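Local atomic coordinates of aprataxin and PNK-like factor (Homo sapiens, PDB entry 5W7W), a protein that acts as a histone chaperone in single- and double-strand DNA break repair, recruited through branched poly-ADP-ribose and using its FHA-like domain to bind XRCC1 and XRCC4. Residues T26-G29 with L33-I36; K39-R44 with D97-R102. One frame throughout, in Å; residues are numbered along the deposited sequence.

Contact 1: residues T26-G29 with L33-I36; sequences TVIG and LLGI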
# COMPACT_ATOMS: atom_id res chain seq x y z
N THR A 26 -7.30 -3.90 -5.72
CA THR A 26 -6.12 -3.82 -6.58
C THR A 26 -5.04 -4.69 -5.95
O THR A 26 -4.66 -4.47 -4.80
CB THR A 26 -5.61 -2.38 -6.69
OG1 THR A 26 -6.63 -1.54 -7.25
CG2 THR A 26 -4.39 -2.29 -7.60
N VAL A 27 -4.55 -5.67 -6.70
CA VAL A 27 -3.42 -6.49 -6.25
C VAL A 27 -2.15 -5.68 -6.43
O VAL A 27 -1.95 -5.06 -7.48
CB VAL A 27 -3.37 -7.80 -7.04
CG1 VAL A 27 -2.15 -8.63 -6.62
CG2 VAL A 27 -4.64 -8.59 -6.85
N ILE A 28 -1.32 -5.64 -5.40
CA ILE A 28 -0.04 -4.95 -5.47
C ILE A 28 1.10 -5.90 -5.16
O ILE A 28 0.93 -6.97 -4.58
CB ILE A 28 0.01 -3.69 -4.57
CG1 ILE A 28 -0.11 -4.06 -3.10
CG2 ILE A 28 -1.08 -2.69 -4.98
CD1 ILE A 28 0.23 -2.92 -2.16
N GLY A 29 2.28 -5.50 -5.59
CA GLY A 29 3.47 -6.31 -5.51
C GLY A 29 4.39 -5.87 -6.63
O GLY A 29 4.33 -4.73 -7.07
N LEU A 33 2.51 -1.52 -12.02
CA LEU A 33 1.68 -0.55 -11.33
C LEU A 33 2.52 0.34 -10.43
O LEU A 33 2.42 1.57 -10.48
CB LEU A 33 0.58 -1.24 -10.51
CG LEU A 33 -0.29 -0.32 -9.64
CD1 LEU A 33 -1.09 0.66 -10.49
CD2 LEU A 33 -1.20 -1.14 -8.74
N LEU A 34 3.35 -0.27 -9.59
CA LEU A 34 4.23 0.47 -8.70
C LEU A 34 5.64 0.59 -9.24
O LEU A 34 6.46 1.30 -8.64
CB LEU A 34 4.26 -0.20 -7.32
CG LEU A 34 2.91 -0.40 -6.64
CD1 LEU A 34 3.04 -1.08 -5.28
CD2 LEU A 34 2.20 0.92 -6.49
N GLY A 35 5.94 -0.07 -10.35
CA GLY A 35 7.27 0.00 -10.93
C GLY A 35 8.30 -0.81 -10.20
O GLY A 35 9.48 -0.42 -10.16
N ILE A 36 7.91 -1.92 -9.60
CA ILE A 36 8.79 -2.73 -8.79
C ILE A 36 9.21 -3.96 -9.59
O ILE A 36 8.35 -4.71 -10.08
CB ILE A 36 8.09 -3.15 -7.48
CG1 ILE A 36 7.77 -1.91 -6.64
CG2 ILE A 36 8.93 -4.15 -6.71
CD1 ILE A 36 6.91 -2.21 -5.44
O HOH W 1 3.10 -3.19 -9.03

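Contact 2: residues K39-R44 with D97-R102; sequences KRVSRR and DKYIFR. With FMT (formic acid), chain D; FMT (formic acid), chain C.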
# COMPACT_ATOMS: atom_id res chain seq x y z
N LYS A 39 12.92 -9.60 -6.84
CA LYS A 39 12.60 -10.96 -6.43
C LYS A 39 12.07 -11.03 -5.00
O LYS A 39 11.44 -12.03 -4.64
CB LYS A 39 13.86 -11.82 -6.56
CG LYS A 39 15.02 -11.35 -5.70
N ARG A 40 12.32 -10.01 -4.18
CA ARG A 40 11.90 -10.02 -2.79
C ARG A 40 10.43 -9.67 -2.62
O ARG A 40 9.90 -9.80 -1.51
CB ARG A 40 12.74 -9.02 -1.99
CG ARG A 40 14.24 -9.37 -1.95
CD ARG A 40 15.06 -8.26 -1.33
NE ARG A 40 15.07 -7.09 -2.19
CZ ARG A 40 15.74 -5.97 -1.93
NH1 ARG A 40 16.47 -5.87 -0.84
NH2 ARG A 40 15.66 -4.95 -2.77
N VAL A 41 9.77 -9.22 -3.67
CA VAL A 41 8.38 -8.80 -3.60
C VAL A 41 7.58 -9.69 -4.54
O VAL A 41 7.91 -9.80 -5.72
CB VAL A 41 8.23 -7.33 -3.99
CG1 VAL A 41 6.79 -6.89 -3.90
CG2 VAL A 41 9.09 -6.46 -3.09
N SER A 42 6.53 -10.32 -4.01
CA SER A 42 5.69 -11.18 -4.82
C SER A 42 4.88 -10.35 -5.81
O SER A 42 4.57 -9.19 -5.58
CB SER A 42 4.73 -11.93 -3.89
OG SER A 42 3.79 -12.70 -4.62
N ARG A 43 4.49 -11.00 -6.92
CA ARG A 43 3.49 -10.41 -7.79
C ARG A 43 2.15 -10.28 -7.08
O ARG A 43 1.34 -9.43 -7.46
CB ARG A 43 3.29 -11.27 -9.04
CG ARG A 43 4.51 -11.31 -9.93
CD ARG A 43 4.34 -12.33 -11.06
N ARG A 44 1.90 -11.12 -6.09
CA ARG A 44 0.66 -11.11 -5.31
C ARG A 44 1.04 -10.88 -3.85
O ARG A 44 0.92 -11.76 -2.99
CB ARG A 44 -0.14 -12.39 -5.50
CG ARG A 44 -0.73 -12.56 -6.88
CD ARG A 44 -1.38 -13.94 -7.02
NE ARG A 44 -0.36 -14.97 -6.86
CZ ARG A 44 0.31 -15.55 -7.85
NH1 ARG A 44 0.05 -15.24 -9.12
NH2 ARG A 44 1.24 -16.44 -7.57
N ASP A 97 12.16 -1.67 4.74
CA ASP A 97 12.84 -0.39 4.58
C ASP A 97 12.86 0.07 3.13
O ASP A 97 13.70 0.90 2.76
CB ASP A 97 14.26 -0.45 5.13
CG ASP A 97 15.10 -1.51 4.46
OD1 ASP A 97 14.62 -2.21 3.54
OD2 ASP A 97 16.27 -1.68 4.88
N LYS A 98 11.96 -0.45 2.30
CA LYS A 98 11.95 -0.11 0.88
C LYS A 98 10.52 -0.30 0.38
O LYS A 98 9.75 -1.07 0.94
CB LYS A 98 12.91 -1.02 0.10
CG LYS A 98 13.22 -0.55 -1.31
CD LYS A 98 14.31 -1.42 -1.97
CE LYS A 98 14.63 -1.00 -3.41
NZ LYS A 98 15.13 0.39 -3.49
N TYR A 99 10.18 0.42 -0.70
CA TYR A 99 8.83 0.38 -1.26
C TYR A 99 7.79 0.80 -0.21
O TYR A 99 6.82 0.08 0.07
CB TYR A 99 8.51 -1.00 -1.86
CG TYR A 99 9.59 -1.51 -2.79
CD1 TYR A 99 9.97 -0.79 -3.91
CD2 TYR A 99 10.22 -2.72 -2.55
CE1 TYR A 99 10.95 -1.25 -4.77
CE2 TYR A 99 11.21 -3.19 -3.40
CZ TYR A 99 11.56 -2.45 -4.50
OH TYR A 99 12.56 -2.92 -5.35
N ILE A 100 8.03 1.96 0.37
CA ILE A 100 7.20 2.59 1.39
C ILE A 100 6.35 3.64 0.70
O ILE A 100 6.84 4.41 -0.14
CB ILE A 100 8.08 3.24 2.49
CG1 ILE A 100 9.16 2.27 3.01
CG2 ILE A 100 7.21 3.73 3.63
CD1 ILE A 100 10.30 2.95 3.75
N PHE A 101 5.07 3.69 1.05
CA PHE A 101 4.12 4.63 0.46
C PHE A 101 3.28 5.29 1.53
O PHE A 101 2.77 4.63 2.42
CB PHE A 101 3.18 3.89 -0.48
CG PHE A 101 3.87 3.25 -1.64
CD1 PHE A 101 4.08 3.94 -2.83
CD2 PHE A 101 4.35 1.96 -1.54
CE1 PHE A 101 4.74 3.34 -3.89
CE2 PHE A 101 5.02 1.38 -2.60
CZ PHE A 101 5.23 2.07 -3.77
N ARG A 102 3.12 6.61 1.41
CA ARG A 102 2.18 7.37 2.21
C ARG A 102 0.85 7.43 1.48
O ARG A 102 0.80 7.54 0.25
CB ARG A 102 2.72 8.78 2.46
CG ARG A 102 1.84 9.54 3.43
CD ARG A 102 2.33 10.94 3.75
NE ARG A 102 3.71 10.97 4.23
CZ ARG A 102 4.08 10.84 5.50
NH1 ARG A 102 3.19 10.65 6.46
NH2 ARG A 102 5.36 10.87 5.84
C FMT D . 11.76 2.29 -3.24
O1 FMT D . 12.74 2.05 -3.95
O2 FMT D . 11.87 2.48 -2.03
C FMT C . 6.64 11.51 2.21
O1 FMT C . 7.21 11.49 3.30
O2 FMT C . 5.47 11.18 2.11

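Contact 1: residues T26-G29 with L33-I36
L33 and T26 meet where the loop that follows strand 24-28 comes alongside it again, running the same way, at one margin of the FHA beta-sandwich. Strand 24-28 is an outermost strand of the four-stranded sheet, paired with strand 46-51, and the two segments run in nearly the same direction, 13° apart, without a hydrogen bond directly between them.

The tight end is a cluster of methyls. L33 CG stands anti to the backbone N (chi1 175°), and this brings CD2 against the strand, where it comes within 3.6 Å of T26 CG2. The same methyl also lies 4.1 Å from I28 CG2, and the L33 side chain slants across both neighbours. L34 follows with its CD1 4.1 Å from I28 CB, so two successive leucines settle on the same isoleucine. L94, in a loop, touches I28, L34 and I36, while V19 packs against both leucines. The solvent side is at L33, which remains exposed.

Beyond I28 direct side-chain packing gives way to contacts with the backbone of G29, although G29 and I36 are buried. The loop passes by through G35, which with I36 faces G31 in a G1 beta bulge; G35 has the positive phi of that motif (76°). I36 then brings its CD1 to 4.0 Å from G29 O, a loose van der Waals contact. Here, where no side chains meet across the contact, a water joins the backbones, giving a hydrogen to G29 O at 2.8 Å and accepting one from L34 N at 3.0 Å.

Contact 2: residues K39-R44 with D97-R102
R40 and K98, two side chains of like charge, cross at about a right angle, with R40 NH2 resting 3.9 Å from K98 CD. Their charged ends stay apart, NH2 of R40 and NZ of K98 being 5.4 Å from each other, and each has its own oxygen partner. R40 NH2 forms a salt bridge with D38, whose OD2 also takes a hydrogen bond from Y99 OH. K98 is extended until its last torsion, where a bend (chi4 60°) turns NZ to O1 of a bound formic acid, probably as formate, at 2.9 Å. The other oxygen of that molecule, O2, accepts from Y99 N at 3.0 Å. The group, probably from the crystallisation liquor, is thus gripped by one side chain and the backbone where the chain turns a corner at Y99.

Several groups pack on the Y99 ring. K98 CG sits over the centre of one face, 3.8 Å above the plane, whereas V41 CG2 comes in obliquely to CE2 at 3.9 Å and the formic acid carbon obliquely to CD1. V41 is buried, and its CG2 makes the apolar side-chain contact with the ring. Further along the strand, R102 holds a second formic acid in the plane of its guanidinium, through NE and NH2.

In 39-44, S42 OG accepts from R44 N at 2.9 Å, an ST turn. S42 N bonds to H45 ND1, and R30 NH1 to V41 O. Segment 97-102 packs beside this loop. The set of R30, S42 and H45 is the hallmark of FHA domains, where the arginine and serine probably contribute to the phosphopeptide site, as in relatives.

In the fold
Contact 1 and contact 2 lie side by side, their centres 8 Å apart, and share the long loop between strands 24-28 and 46-51: 33-36 is its early part and 39-44 its later one. Several packing contacts join them, among them G29 CA to V41 CG1 at 3.7 Å, I36 CG1 to Y99 CD1 at the same distance, and V27 CG1 to R43 O, also 3.7 Å. I36 is thus shared, reaching both G29 and Y99. R30, next after G29, bonds to the backbone of V41 and S42, which links strand 24-28 to the 39-44 loop that probably contributes to phosphopeptide binding, as in other FHA domains.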